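Local coordinates for protein ancestral D-type dye decolorizing peroxidase (Geotrichum candidum, PDB 7ANV) that probably uses haem and hydrogen peroxide to oxidise dyes and other bulky substrates, as a reconstructed ancestor of the fungal D-type dye-decolorizing peroxidases, at residues Y23-I28 with L178-D183; G246-F251 with S399-G404; R252-L257 with L392-Y397; I370-E375 with K387-L392. All blocks are in the same frame, centred on the assembly; numbering follows the deposited sequence.

Contact 1. Residues Y23-I28 with L178-D183; sequences YFFFKI and LTIQGD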
# COMPACT_ATOMS: atom_id res chain seq x y z
N TYR A 23 -7.81 -12.50 -1.44
CA TYR A 23 -6.66 -12.93 -0.62
C TYR A 23 -7.12 -14.13 0.20
O TYR A 23 -8.03 -13.97 1.01
CB TYR A 23 -6.23 -11.75 0.23
CG TYR A 23 -5.65 -10.64 -0.59
CD1 TYR A 23 -6.47 -9.66 -1.12
CD2 TYR A 23 -4.30 -10.55 -0.81
CE1 TYR A 23 -5.96 -8.64 -1.90
CE2 TYR A 23 -3.77 -9.53 -1.57
CZ TYR A 23 -4.60 -8.57 -2.10
OH TYR A 23 -4.11 -7.55 -2.85
N PHE A 24 -6.49 -15.27 -0.03
CA PHE A 24 -6.78 -16.55 0.68
C PHE A 24 -5.64 -16.81 1.66
O PHE A 24 -4.51 -17.22 1.24
CB PHE A 24 -6.97 -17.64 -0.38
CG PHE A 24 -7.33 -18.98 0.17
CD1 PHE A 24 -6.35 -19.83 0.64
CD2 PHE A 24 -8.63 -19.42 0.12
CE1 PHE A 24 -6.70 -21.11 1.07
CE2 PHE A 24 -8.97 -20.69 0.56
CZ PHE A 24 -7.99 -21.52 1.05
N PHE A 25 -5.90 -16.53 2.94
CA PHE A 25 -4.87 -16.66 4.00
C PHE A 25 -5.00 -18.08 4.54
O PHE A 25 -6.12 -18.54 4.86
CB PHE A 25 -5.07 -15.64 5.11
CG PHE A 25 -4.92 -14.22 4.64
CD1 PHE A 25 -3.67 -13.63 4.59
CD2 PHE A 25 -6.02 -13.47 4.26
CE1 PHE A 25 -3.53 -12.32 4.18
CE2 PHE A 25 -5.87 -12.17 3.83
CZ PHE A 25 -4.63 -11.58 3.82
N PHE A 26 -3.90 -18.80 4.60
CA PHE A 26 -3.97 -20.23 4.94
C PHE A 26 -2.95 -20.60 6.00
O PHE A 26 -1.95 -19.91 6.20
CB PHE A 26 -3.79 -21.10 3.69
CG PHE A 26 -2.43 -20.96 3.05
CD1 PHE A 26 -1.37 -21.79 3.42
CD2 PHE A 26 -2.22 -20.03 2.04
CE1 PHE A 26 -0.13 -21.66 2.82
CE2 PHE A 26 -0.97 -19.90 1.46
CZ PHE A 26 0.07 -20.71 1.84
N LYS A 27 -3.29 -21.68 6.69
CA LYS A 27 -2.40 -22.41 7.60
C LYS A 27 -2.05 -23.71 6.90
O LYS A 27 -2.97 -24.36 6.33
CB LYS A 27 -3.11 -22.61 8.93
CG LYS A 27 -2.33 -23.38 9.98
CD LYS A 27 -3.13 -23.57 11.26
CE LYS A 27 -2.34 -24.16 12.40
NZ LYS A 27 -3.24 -24.89 13.33
N ILE A 28 -0.78 -24.08 6.94
CA ILE A 28 -0.29 -25.40 6.45
C ILE A 28 -0.55 -26.42 7.56
O ILE A 28 0.03 -26.27 8.66
CB ILE A 28 1.18 -25.33 6.04
CG1 ILE A 28 1.39 -24.34 4.89
CG2 ILE A 28 1.71 -26.74 5.74
CD1 ILE A 28 2.82 -23.93 4.64
N LEU A 178 -8.75 -17.16 6.61
CA LEU A 178 -9.52 -15.95 6.27
C LEU A 178 -9.46 -15.80 4.75
O LEU A 178 -8.38 -16.00 4.15
CB LEU A 178 -8.90 -14.73 6.98
CG LEU A 178 -9.55 -13.38 6.67
CD1 LEU A 178 -10.96 -13.28 7.23
CD2 LEU A 178 -8.70 -12.23 7.19
N THR A 179 -10.59 -15.42 4.17
CA THR A 179 -10.62 -14.94 2.78
C THR A 179 -11.14 -13.51 2.78
O THR A 179 -12.14 -13.25 3.50
CB THR A 179 -11.46 -15.86 1.90
OG1 THR A 179 -10.92 -17.17 2.06
CG2 THR A 179 -11.43 -15.48 0.44
N ILE A 180 -10.49 -12.62 2.04
CA ILE A 180 -10.97 -11.21 1.92
C ILE A 180 -11.03 -10.95 0.42
O ILE A 180 -10.03 -11.16 -0.27
CB ILE A 180 -10.05 -10.18 2.62
CG1 ILE A 180 -9.56 -10.66 3.99
CG2 ILE A 180 -10.80 -8.85 2.68
CD1 ILE A 180 -8.62 -9.71 4.74
N GLN A 181 -12.13 -10.40 -0.03
CA GLN A 181 -12.30 -9.98 -1.43
C GLN A 181 -12.17 -8.47 -1.56
O GLN A 181 -12.86 -7.72 -0.81
CB GLN A 181 -13.67 -10.45 -1.91
CG GLN A 181 -13.91 -10.13 -3.38
CD GLN A 181 -15.29 -10.59 -3.78
OE1 GLN A 181 -15.58 -11.78 -3.69
NE2 GLN A 181 -16.17 -9.64 -4.11
N GLY A 182 -11.40 -8.02 -2.54
CA GLY A 182 -11.35 -6.62 -2.93
C GLY A 182 -12.03 -6.42 -4.25
O GLY A 182 -12.15 -7.36 -5.02
N ASP A 183 -12.48 -5.21 -4.49
CA ASP A 183 -13.21 -4.84 -5.71
C ASP A 183 -12.85 -3.41 -6.05
O ASP A 183 -12.97 -2.53 -5.15
CB ASP A 183 -14.72 -4.94 -5.45
CG ASP A 183 -15.16 -6.39 -5.33
OD1 ASP A 183 -15.17 -7.06 -6.36
OD2 ASP A 183 -15.45 -6.83 -4.17
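Tyr23, Phe24 and Phe25 pair with Ile180, Thr179 and Leu178 as neighbouring antiparallel strands, the segment axes 4.9 Å apart. Backbone bonds fix the register. Tyr23 and Ile180 exchange two of them, and the one from Tyr23 N to Ile180 O is 2.8 Å long and almost straight at 173°. At the next such pair Phe25 N donates to Leu178 O at 2.8 Å, whereas the bond back, from Leu178 N to Phe25 O, is weak at 3.4 Å. Between these two hydrogen-bonded pairs, Thr179 CA points its hydrogen at Tyr23 O, 3.3 Å away.

Apolar packing is concentrated on the face that carries Tyr23, Phe25, Leu178 and Ile180. Phe25 has CG anti to its carbonyl carbon (chi1 -63°), which lays the ring alongside Leu178, with the ring edge at Leu178 O. Further out along the ring, CE2 of Phe25 meets the CD1 methyl of Ile180 at 3.8 Å. On the other face the contact is slight: CD2 of Phe24 lies 3.8 Å from OG1 of Thr179, whose hydrogen-bond partner is Glu176.

Strand 174-183 is an outermost strand of its four-stranded sheet, while strand 20-28 is flanked on its far side by strand 142-148. The face bearing Tyr23 and Phe25 looks onto the second sheet, where both rings meet Phe251 edge-to-face and Leu393 packs on Tyr23 and Ile180.

Contact 2. Residues G246-F251 with S399-G404; sequences GSFLVF and SNIENG
Phe248 and Ile401 carry this contact, in which a loop folds back over the strand 247-256. The apolar part is a crossing of two side chains at about a right angle. CG1 of Ile401 sits 3.6 Å from CB of Phe248, and its CD1 methyl continues past CB toward CD1 of the ring. With CG1 anti to its carbonyl carbon (chi1 -68°), Ile401 sends this longer branch to the root of the phenylalanine. The same CG1 also reaches the strand two residues further on, at CG2 of Val250, 4.2 Å away.

The polar part is an approach of a backbone oxygen to an aromatic edge. Ser399 O lies near the plane of the Phe248 ring, 3.2 Å from CD2 and 3.3 Å from CE2, facing the weakly positive rim of C-H groups. The ring is further enclosed by Phe104, which it meets edge-to-face, and by Phe475. An alanine in place of Phe248 would probably open a gap beneath the loop, deprive Ser399 O of the ring edge beside it and leave Ile401 freer to shift.

Within the loop, the amide N of Gly404 donates to Asn400 O at 3.1 Å. Ser247 and Ser399 turn their hydroxyls to another loop, at Ile225 O and Gly223 O respectively.

The arrangement is a strand-to-helix connection: the chain leaves strand 391-398, turns over the neighbouring strand of the ferredoxin-like sheet, and enters helix 405-413 with Gly404 at its N-cap.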
# COMPACT_ATOMS: atom_id res chain seq x y z
N GLY A 246 12.88 -12.66 -4.91
CA GLY A 246 11.65 -12.54 -4.12
C GLY A 246 11.51 -11.12 -3.59
O GLY A 246 12.44 -10.31 -3.70
N SER A 247 10.37 -10.83 -3.03
CA SER A 247 10.08 -9.50 -2.44
C SER A 247 9.23 -9.73 -1.20
O SER A 247 8.37 -10.70 -1.17
CB SER A 247 9.44 -8.59 -3.43
OG SER A 247 9.33 -7.27 -2.91
N PHE A 248 9.35 -8.85 -0.20
CA PHE A 248 8.48 -8.88 0.99
C PHE A 248 7.17 -8.16 0.68
O PHE A 248 7.17 -7.02 0.16
CB PHE A 248 9.18 -8.27 2.20
CG PHE A 248 10.36 -9.09 2.64
CD1 PHE A 248 10.15 -10.15 3.50
CD2 PHE A 248 11.64 -8.80 2.21
CE1 PHE A 248 11.21 -10.97 3.88
CE2 PHE A 248 12.70 -9.60 2.61
CZ PHE A 248 12.49 -10.65 3.48
N LEU A 249 6.08 -8.88 0.96
CA LEU A 249 4.69 -8.44 0.77
C LEU A 249 4.17 -8.02 2.13
O LEU A 249 3.95 -8.87 2.98
CB LEU A 249 3.91 -9.63 0.23
CG LEU A 249 2.50 -9.39 -0.32
CD1 LEU A 249 1.99 -10.61 -1.05
CD2 LEU A 249 1.49 -8.95 0.72
N VAL A 250 3.89 -6.74 2.29
CA VAL A 250 3.17 -6.22 3.48
C VAL A 250 1.69 -6.17 3.15
O VAL A 250 1.32 -5.46 2.21
CB VAL A 250 3.69 -4.82 3.88
CG1 VAL A 250 2.81 -4.26 4.99
CG2 VAL A 250 5.17 -4.84 4.24
N PHE A 251 0.88 -6.82 3.98
CA PHE A 251 -0.59 -6.76 3.89
C PHE A 251 -1.14 -6.01 5.10
O PHE A 251 -0.84 -6.39 6.21
CB PHE A 251 -1.18 -8.16 3.73
CG PHE A 251 -2.67 -8.13 3.48
CD1 PHE A 251 -3.56 -8.02 4.54
CD2 PHE A 251 -3.18 -8.24 2.18
CE1 PHE A 251 -4.93 -7.95 4.30
CE2 PHE A 251 -4.55 -8.15 1.95
CZ PHE A 251 -5.41 -8.02 3.01
N SER A 399 12.30 -4.94 -0.77
CA SER A 399 13.30 -5.94 -0.38
C SER A 399 13.54 -5.88 1.12
O SER A 399 14.13 -6.82 1.63
CB SER A 399 14.60 -5.72 -1.09
OG SER A 399 15.13 -4.43 -0.80
N ASN A 400 13.18 -4.77 1.77
CA ASN A 400 13.53 -4.54 3.19
C ASN A 400 12.35 -3.85 3.88
O ASN A 400 12.12 -2.64 3.65
CB ASN A 400 14.79 -3.69 3.18
CG ASN A 400 15.46 -3.63 4.52
OD1 ASN A 400 14.84 -3.16 5.48
ND2 ASN A 400 16.70 -4.09 4.57
N ILE A 401 11.63 -4.60 4.72
CA ILE A 401 10.39 -4.06 5.35
C ILE A 401 10.77 -2.87 6.24
O ILE A 401 10.03 -1.86 6.25
CB ILE A 401 9.64 -5.17 6.11
CG1 ILE A 401 9.05 -6.23 5.16
CG2 ILE A 401 8.53 -4.57 6.96
CD1 ILE A 401 8.38 -7.32 5.87
N GLU A 402 11.92 -2.95 6.90
CA GLU A 402 12.39 -1.88 7.83
C GLU A 402 12.62 -0.59 7.08
O GLU A 402 12.37 0.48 7.62
CB GLU A 402 13.69 -2.31 8.51
CG GLU A 402 13.39 -3.34 9.58
CD GLU A 402 13.39 -4.83 9.24
OE1 GLU A 402 13.53 -5.63 10.23
OE2 GLU A 402 13.23 -5.19 8.04
N ASN A 403 13.08 -0.68 5.85
CA ASN A 403 13.45 0.51 5.05
C ASN A 403 12.24 1.11 4.35
O ASN A 403 12.27 2.32 4.05
CB ASN A 403 14.50 0.18 3.99
CG ASN A 403 15.87 -0.05 4.56
OD1 ASN A 403 16.11 0.26 5.73
ND2 ASN A 403 16.78 -0.58 3.76
N GLY A 404 11.24 0.28 4.03
CA GLY A 404 10.04 0.64 3.27
C GLY A 404 8.85 0.89 4.15
O GLY A 404 8.84 1.92 4.87

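Contact 3. Residues R252-L257 with L392-Y397; sequences RKLQQL and LLFVCY. With HEM (protoporphyrin IX containing Fe), chain B.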
# COMPACT_ATOMS: atom_id res chain seq x y z
N ARG A 252 -1.99 -5.02 4.86
CA ARG A 252 -2.78 -4.36 5.92
C ARG A 252 -4.23 -4.20 5.46
O ARG A 252 -4.47 -3.64 4.40
CB ARG A 252 -2.24 -2.96 6.22
CG ARG A 252 -0.78 -2.90 6.59
CD ARG A 252 -0.56 -3.02 8.07
NE ARG A 252 -0.92 -1.79 8.77
CZ ARG A 252 -1.16 -1.68 10.08
NH1 ARG A 252 -1.22 -2.74 10.88
NH2 ARG A 252 -1.35 -0.46 10.58
N LYS A 253 -5.14 -4.70 6.26
CA LYS A 253 -6.58 -4.40 6.09
C LYS A 253 -6.88 -3.08 6.79
O LYS A 253 -6.76 -3.01 8.04
CB LYS A 253 -7.44 -5.55 6.62
CG LYS A 253 -8.92 -5.28 6.41
CD LYS A 253 -9.86 -6.31 7.02
CE LYS A 253 -11.27 -5.77 6.94
NZ LYS A 253 -12.27 -6.66 7.57
N LEU A 254 -7.16 -2.04 6.02
CA LEU A 254 -7.34 -0.67 6.56
C LEU A 254 -8.81 -0.26 6.30
O LEU A 254 -9.18 0.09 5.16
CB LEU A 254 -6.38 0.32 5.90
CG LEU A 254 -4.93 -0.07 6.05
CD1 LEU A 254 -4.03 0.93 5.31
CD2 LEU A 254 -4.55 -0.19 7.53
N GLN A 255 -9.60 -0.33 7.36
CA GLN A 255 -11.02 0.09 7.29
C GLN A 255 -11.09 1.61 7.10
O GLN A 255 -10.34 2.33 7.79
CB GLN A 255 -11.72 -0.32 8.58
CG GLN A 255 -13.19 0.05 8.52
CD GLN A 255 -13.90 -0.21 9.81
OE1 GLN A 255 -13.31 -0.66 10.79
NE2 GLN A 255 -15.20 0.09 9.81
N GLN A 256 -11.98 2.10 6.23
CA GLN A 256 -12.16 3.55 6.00
C GLN A 256 -13.54 3.99 6.47
O GLN A 256 -14.51 3.29 6.21
CB GLN A 256 -11.92 3.89 4.53
CG GLN A 256 -10.45 3.74 4.17
CD GLN A 256 -10.22 3.89 2.69
OE1 GLN A 256 -10.06 2.92 1.95
NE2 GLN A 256 -10.19 5.13 2.26
N LEU A 257 -13.58 5.13 7.15
CA LEU A 257 -14.83 5.73 7.69
C LEU A 257 -15.15 6.93 6.78
O LEU A 257 -14.68 8.06 7.05
CB LEU A 257 -14.59 6.15 9.14
CG LEU A 257 -14.18 5.02 10.08
CD1 LEU A 257 -14.04 5.57 11.50
CD2 LEU A 257 -15.16 3.87 10.03
N LEU A 392 -9.39 -0.25 2.33
CA LEU A 392 -8.27 -0.59 1.44
C LEU A 392 -7.63 -1.87 1.93
O LEU A 392 -7.29 -1.96 3.12
CB LEU A 392 -7.27 0.57 1.46
CG LEU A 392 -6.11 0.41 0.48
CD1 LEU A 392 -6.58 0.41 -0.97
CD2 LEU A 392 -5.09 1.51 0.71
N LEU A 393 -7.45 -2.81 1.02
CA LEU A 393 -6.53 -3.95 1.21
C LEU A 393 -5.19 -3.43 0.71
O LEU A 393 -4.92 -3.40 -0.54
CB LEU A 393 -7.02 -5.19 0.47
CG LEU A 393 -8.47 -5.57 0.81
CD1 LEU A 393 -8.87 -6.81 0.04
CD2 LEU A 393 -8.67 -5.76 2.32
N PHE A 394 -4.43 -2.92 1.67
CA PHE A 394 -3.13 -2.28 1.38
C PHE A 394 -2.12 -3.40 1.16
O PHE A 394 -1.94 -4.22 2.06
CB PHE A 394 -2.71 -1.32 2.49
CG PHE A 394 -1.33 -0.76 2.29
CD1 PHE A 394 -0.23 -1.43 2.81
CD2 PHE A 394 -1.12 0.39 1.55
CE1 PHE A 394 1.06 -0.97 2.62
CE2 PHE A 394 0.18 0.87 1.39
CZ PHE A 394 1.25 0.20 1.93
N VAL A 395 -1.41 -3.36 0.03
CA VAL A 395 -0.30 -4.30 -0.25
C VAL A 395 0.88 -3.48 -0.73
O VAL A 395 0.69 -2.69 -1.67
CB VAL A 395 -0.71 -5.40 -1.25
CG1 VAL A 395 0.48 -6.23 -1.77
CG2 VAL A 395 -1.75 -6.33 -0.64
N CYS A 396 2.06 -3.72 -0.20
CA CYS A 396 3.24 -3.12 -0.81
C CYS A 396 4.36 -4.14 -0.81
O CYS A 396 4.37 -5.05 0.05
CB CYS A 396 3.57 -1.78 -0.18
SG CYS A 396 4.30 -1.87 1.47
N TYR A 397 5.26 -3.95 -1.76
CA TYR A 397 6.46 -4.79 -1.97
C TYR A 397 7.72 -3.95 -1.77
O TYR A 397 7.78 -2.78 -2.17
CB TYR A 397 6.43 -5.41 -3.37
CG TYR A 397 5.28 -6.36 -3.58
CD1 TYR A 397 5.37 -7.67 -3.12
CD2 TYR A 397 4.10 -5.95 -4.18
CE1 TYR A 397 4.36 -8.59 -3.34
CE2 TYR A 397 3.05 -6.86 -4.34
CZ TYR A 397 3.19 -8.17 -3.92
OH TYR A 397 2.18 -9.07 -4.08
CHA HEM B . -0.17 7.47 -2.43
CHB HEM B . -4.50 6.92 -0.32
CHC HEM B . -2.45 3.95 3.00
CHD HEM B . 1.90 4.88 1.08
C1A HEM B . -1.52 7.56 -2.14
C2A HEM B . -2.46 8.29 -2.90
C3A HEM B . -3.68 8.16 -2.30
C4A HEM B . -3.50 7.31 -1.18
CMA HEM B . -5.00 8.75 -2.76
CAA HEM B . -2.17 9.16 -4.12
CBA HEM B . -1.99 8.41 -5.42
CGA HEM B . -0.57 8.28 -5.87
O1A HEM B . 0.30 9.16 -5.75
O2A HEM B . -0.26 7.27 -6.41
C1B HEM B . -4.30 6.06 0.77
C2B HEM B . -5.35 5.59 1.61
C3B HEM B . -4.81 4.74 2.53
C4B HEM B . -3.35 4.69 2.23
CMB HEM B . -6.81 5.96 1.51
CAB HEM B . -5.44 3.94 3.61
CBB HEM B . -6.74 3.56 3.64
C1C HEM B . -1.07 3.96 2.79
C2C HEM B . -0.10 3.32 3.59
C3C HEM B . 1.13 3.63 3.04
C4C HEM B . 0.90 4.44 1.90
CMC HEM B . -0.39 2.47 4.81
CAC HEM B . 2.49 3.26 3.46
CBC HEM B . 2.78 2.93 4.71
C1D HEM B . 1.64 5.62 -0.08
C2D HEM B . 2.75 5.98 -0.98
C3D HEM B . 2.16 6.72 -1.95
C4D HEM B . 0.72 6.80 -1.62
CMD HEM B . 4.23 5.63 -0.91
CAD HEM B . 2.85 7.34 -3.14
CBD HEM B . 3.51 8.69 -2.82
CGD HEM B . 4.30 9.21 -3.98
O1D HEM B . 4.12 10.42 -4.28
O2D HEM B . 5.14 8.50 -4.59
NA HEM B . -2.17 6.94 -1.08
NB HEM B . -3.15 5.49 1.16
NC HEM B . -0.45 4.68 1.79
ND HEM B . 0.45 6.15 -0.46
FE HEM B . -1.28 5.89 0.34
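The shortest polar bond here runs from Phe394 N to Arg252 O, 2.8 Å, and Arg252 N answers to Phe394 O. Leu254 and Leu392 form a second such pair, with Leu254 N 2.9 Å from Leu392 O and a matching bond from Leu392 N to Leu254 O, so the strands are laced in antiparallel register.

The face bearing Leu254, Leu392 and Phe394 meets the haem. Phe394 has CG anti to its backbone N (chi1 174°), which carries the ring down to the porphyrin; CE2 lies 3.3 Å from C2C, and the methyl CMC stands over the centre of one ring face. Leu254 runs beside Phe394, its CD1 placed 3.8 Å from Phe394 CB and also against the haem vinyl carbon CAB. Leu392 brings CD2 against C3B.

Gln256 sets its amide beside the vinyl and methyl groups of the same pyrrole, with NE2 3.6 Å from CMB and hydrogen-bonded to Glu193. A leucine in place of Gln256 would probably leave Glu193 without this donor. On the reverse face, Lys253 CG packs along Leu393 CD2, and its NZ forms a salt bridge with Asp132.

Two adjacent strands thus form one wall of the haem pocket, as expected for a dye-decolorizing peroxidase; Leu392 and Phe394 also line the site of a bound oxygen molecule.

Contact 4. Residues I370-E375 with K387-L392; sequences IPYGPE and KHDRGL. With HEM (protoporphyrin IX containing Fe), chain B; SO4 (sulfate ion), chain D; SO4 (sulfate ion), chain G.
In the ferredoxin-like sheet beside the haem, an antiparallel edge pairing between strand 366-372 and strand 391-398 brings Tyr372 onto Gly391. Tyr372 N lies 2.9 Å from Gly391 O, which it approaches from 48° outside the carbonyl plane, and Gly391 N returns a bond to Tyr372 O.

Tyr372 holds CG in the crowded position between its backbone N and carbonyl carbon (chi1 75°), which folds the ring back across the opposite strand. Gly391 N lies over the centre of one ring face, 3.3 Å above the plane, where a side chain on Gly391 would be tight against the ring. At the far end the phenol OH donates to Asp389 OD1 at 2.7 Å, meeting it on the syn side but tilted from the carboxylate plane. Asp389 OD2 is engaged by Lys253, whose charge would probably help keep the carboxylate ionised.

Beyond the strands, Gly373 passes close to Arg390, and a side chain there would collide with Asp389 O. His388 stands at the exposed end between two sulfate ions, probably from the crystallisation liquor, giving ND1 to O3 of one at 2.6 Å and NE2 to O3 of the other at 2.8 Å. Arg390 is bent at chi3 and turns its guanidinium to the opposite turn, where NH2 makes a weak bond to Glu375 O and a salt bridge to Glu380, while NE points almost straight at Pro374 O, 2.7 Å away.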
# COMPACT_ATOMS: atom_id res chain seq x y z
N ILE A 370 -6.03 -2.84 -3.23
CA ILE A 370 -7.35 -2.76 -3.90
C ILE A 370 -8.35 -2.35 -2.83
O ILE A 370 -8.24 -2.79 -1.69
CB ILE A 370 -7.70 -4.11 -4.56
CG1 ILE A 370 -8.95 -4.01 -5.42
CG2 ILE A 370 -7.78 -5.22 -3.53
CD1 ILE A 370 -9.19 -5.21 -6.29
N PRO A 371 -9.33 -1.49 -3.17
CA PRO A 371 -10.42 -1.23 -2.24
C PRO A 371 -11.20 -2.51 -1.90
O PRO A 371 -11.20 -3.46 -2.69
CB PRO A 371 -11.30 -0.24 -3.03
CG PRO A 371 -10.36 0.41 -3.97
CD PRO A 371 -9.41 -0.69 -4.38
N TYR A 372 -11.89 -2.50 -0.77
CA TYR A 372 -12.87 -3.55 -0.43
C TYR A 372 -14.14 -2.91 0.10
O TYR A 372 -14.16 -1.79 0.64
CB TYR A 372 -12.30 -4.53 0.59
CG TYR A 372 -12.22 -4.01 2.00
CD1 TYR A 372 -11.10 -3.35 2.49
CD2 TYR A 372 -13.28 -4.21 2.87
CE1 TYR A 372 -11.04 -2.90 3.81
CE2 TYR A 372 -13.23 -3.79 4.19
CZ TYR A 372 -12.11 -3.11 4.66
OH TYR A 372 -12.07 -2.73 5.97
N GLY A 373 -15.21 -3.69 -0.04
CA GLY A 373 -16.49 -3.36 0.59
C GLY A 373 -17.41 -2.61 -0.36
O GLY A 373 -17.03 -2.16 -1.45
N PRO A 374 -18.67 -2.44 0.07
CA PRO A 374 -19.67 -1.80 -0.75
C PRO A 374 -19.47 -0.28 -0.77
O PRO A 374 -18.77 0.27 0.12
CB PRO A 374 -20.98 -2.17 -0.04
CG PRO A 374 -20.56 -2.24 1.41
CD PRO A 374 -19.19 -2.88 1.37
N GLU A 375 -20.07 0.34 -1.76
CA GLU A 375 -20.23 1.80 -1.84
C GLU A 375 -21.05 2.30 -0.66
O GLU A 375 -21.81 1.52 -0.08
CB GLU A 375 -20.87 2.23 -3.15
CG GLU A 375 -20.02 1.91 -4.35
CD GLU A 375 -18.74 2.72 -4.34
OE1 GLU A 375 -18.85 3.96 -4.54
OE2 GLU A 375 -17.68 2.14 -4.05
N LYS A 387 -21.89 2.42 8.52
CA LYS A 387 -22.62 1.19 8.92
C LYS A 387 -21.92 -0.06 8.37
O LYS A 387 -22.06 -1.11 8.98
CB LYS A 387 -24.09 1.34 8.51
CG LYS A 387 -24.80 2.52 9.15
CD LYS A 387 -26.28 2.67 8.75
CE LYS A 387 -27.22 1.72 9.45
NZ LYS A 387 -28.59 2.30 9.53
N HIS A 388 -21.16 0.03 7.27
CA HIS A 388 -20.66 -1.15 6.53
C HIS A 388 -19.14 -1.13 6.50
O HIS A 388 -18.56 -0.02 6.49
CB HIS A 388 -21.28 -1.18 5.13
CG HIS A 388 -22.77 -1.27 5.20
ND1 HIS A 388 -23.39 -2.38 5.69
CD2 HIS A 388 -23.73 -0.36 4.95
CE1 HIS A 388 -24.70 -2.17 5.72
NE2 HIS A 388 -24.93 -0.94 5.25
N ASP A 389 -18.53 -2.31 6.52
CA ASP A 389 -17.05 -2.46 6.48
C ASP A 389 -16.60 -2.20 5.04
O ASP A 389 -17.09 -2.91 4.13
CB ASP A 389 -16.64 -3.85 6.98
CG ASP A 389 -15.16 -4.06 7.20
OD1 ASP A 389 -14.41 -3.05 7.28
OD2 ASP A 389 -14.75 -5.26 7.22
N ARG A 390 -15.73 -1.22 4.86
CA ARG A 390 -15.13 -0.89 3.55
C ARG A 390 -13.78 -0.26 3.83
O ARG A 390 -13.56 0.21 4.96
CB ARG A 390 -15.99 0.08 2.75
CG ARG A 390 -16.19 1.43 3.41
CD ARG A 390 -16.92 2.41 2.51
NE ARG A 390 -18.26 1.93 2.24
CZ ARG A 390 -19.30 2.02 3.06
NH1 ARG A 390 -19.16 2.57 4.25
NH2 ARG A 390 -20.46 1.48 2.71
N GLY A 391 -12.91 -0.29 2.84
CA GLY A 391 -11.59 0.35 3.00
C GLY A 391 -10.64 -0.13 1.93
O GLY A 391 -11.03 -0.23 0.75
N LEU A 392 -9.39 -0.25 2.33
CA LEU A 392 -8.27 -0.59 1.44
C LEU A 392 -7.63 -1.87 1.93
O LEU A 392 -7.29 -1.96 3.12
CB LEU A 392 -7.27 0.57 1.46
CG LEU A 392 -6.11 0.41 0.48
CD1 LEU A 392 -6.58 0.41 -0.97
CD2 LEU A 392 -5.09 1.51 0.71
CHA HEM B . -0.17 7.47 -2.43
CHB HEM B . -4.50 6.92 -0.32
CHC HEM B . -2.45 3.95 3.00
CHD HEM B . 1.90 4.88 1.08
C1A HEM B . -1.52 7.56 -2.14
C2A HEM B . -2.46 8.29 -2.90
C3A HEM B . -3.68 8.16 -2.30
C4A HEM B . -3.50 7.31 -1.18
CMA HEM B . -5.00 8.75 -2.76
CAA HEM B . -2.17 9.16 -4.12
CBA HEM B . -1.99 8.41 -5.42
CGA HEM B . -0.57 8.28 -5.87
O1A HEM B . 0.30 9.16 -5.75
O2A HEM B . -0.26 7.27 -6.41
C1B HEM B . -4.30 6.06 0.77
C2B HEM B . -5.35 5.59 1.61
C3B HEM B . -4.81 4.74 2.53
C4B HEM B . -3.35 4.69 2.23
CMB HEM B . -6.81 5.96 1.51
CAB HEM B . -5.44 3.94 3.61
CBB HEM B . -6.74 3.56 3.64
C1C HEM B . -1.07 3.96 2.79
C2C HEM B . -0.10 3.32 3.59
C3C HEM B . 1.13 3.63 3.04
C4C HEM B . 0.90 4.44 1.90
CMC HEM B . -0.39 2.47 4.81
CAC HEM B . 2.49 3.26 3.46
CBC HEM B . 2.78 2.93 4.71
C1D HEM B . 1.64 5.62 -0.08
C2D HEM B . 2.75 5.98 -0.98
C3D HEM B . 2.16 6.72 -1.95
C4D HEM B . 0.72 6.80 -1.62
CMD HEM B . 4.23 5.63 -0.91
CAD HEM B . 2.85 7.34 -3.14
CBD HEM B . 3.51 8.69 -2.82
CGD HEM B . 4.30 9.21 -3.98
O1D HEM B . 4.12 10.42 -4.28
O2D HEM B . 5.14 8.50 -4.59
NA HEM B . -2.17 6.94 -1.08
NB HEM B . -3.15 5.49 1.16
NC HEM B . -0.45 4.68 1.79
ND HEM B . 0.45 6.15 -0.46
FE HEM B . -1.28 5.89 0.34
S SO4 D . -21.15 -5.11 6.35
O1 SO4 D . -20.93 -4.80 4.97
O2 SO4 D . -20.06 -4.64 7.17
O3 SO4 D . -22.38 -4.51 6.81
O4 SO4 D . -21.23 -6.54 6.50
S SO4 G . -27.95 0.89 5.24
O1 SO4 G . -26.70 1.63 5.27
O2 SO4 G . -28.63 1.14 4.00
O3 SO4 G . -27.68 -0.53 5.36
O4 SO4 G . -28.75 1.33 6.36

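Contacts 3 and 4 lie in one antiparallel sheet, which contact 2 reaches through strand 247-256, and contact 1 lies in the other, matching the paired ferredoxin-like sheets of this family. Contacts 3 and 4 share Leu392 and are nested along the chain inside the loop closed by contact 2; Gln256 N to Arg390 O and Leu393 N to Ile370 O, both 2.8 Å, link them. Contact 1 faces the sheet on the side away from the haem: Tyr23 CD2 packs on Phe251 CE2 at 3.7 Å, and Asp183 N probably bonds to Pro371 O at 2.8 Å. Contacts 3 and 4 touch the haem, whereas the side chains of Val250 and Tyr23 remain about 7 and 13 Å from it.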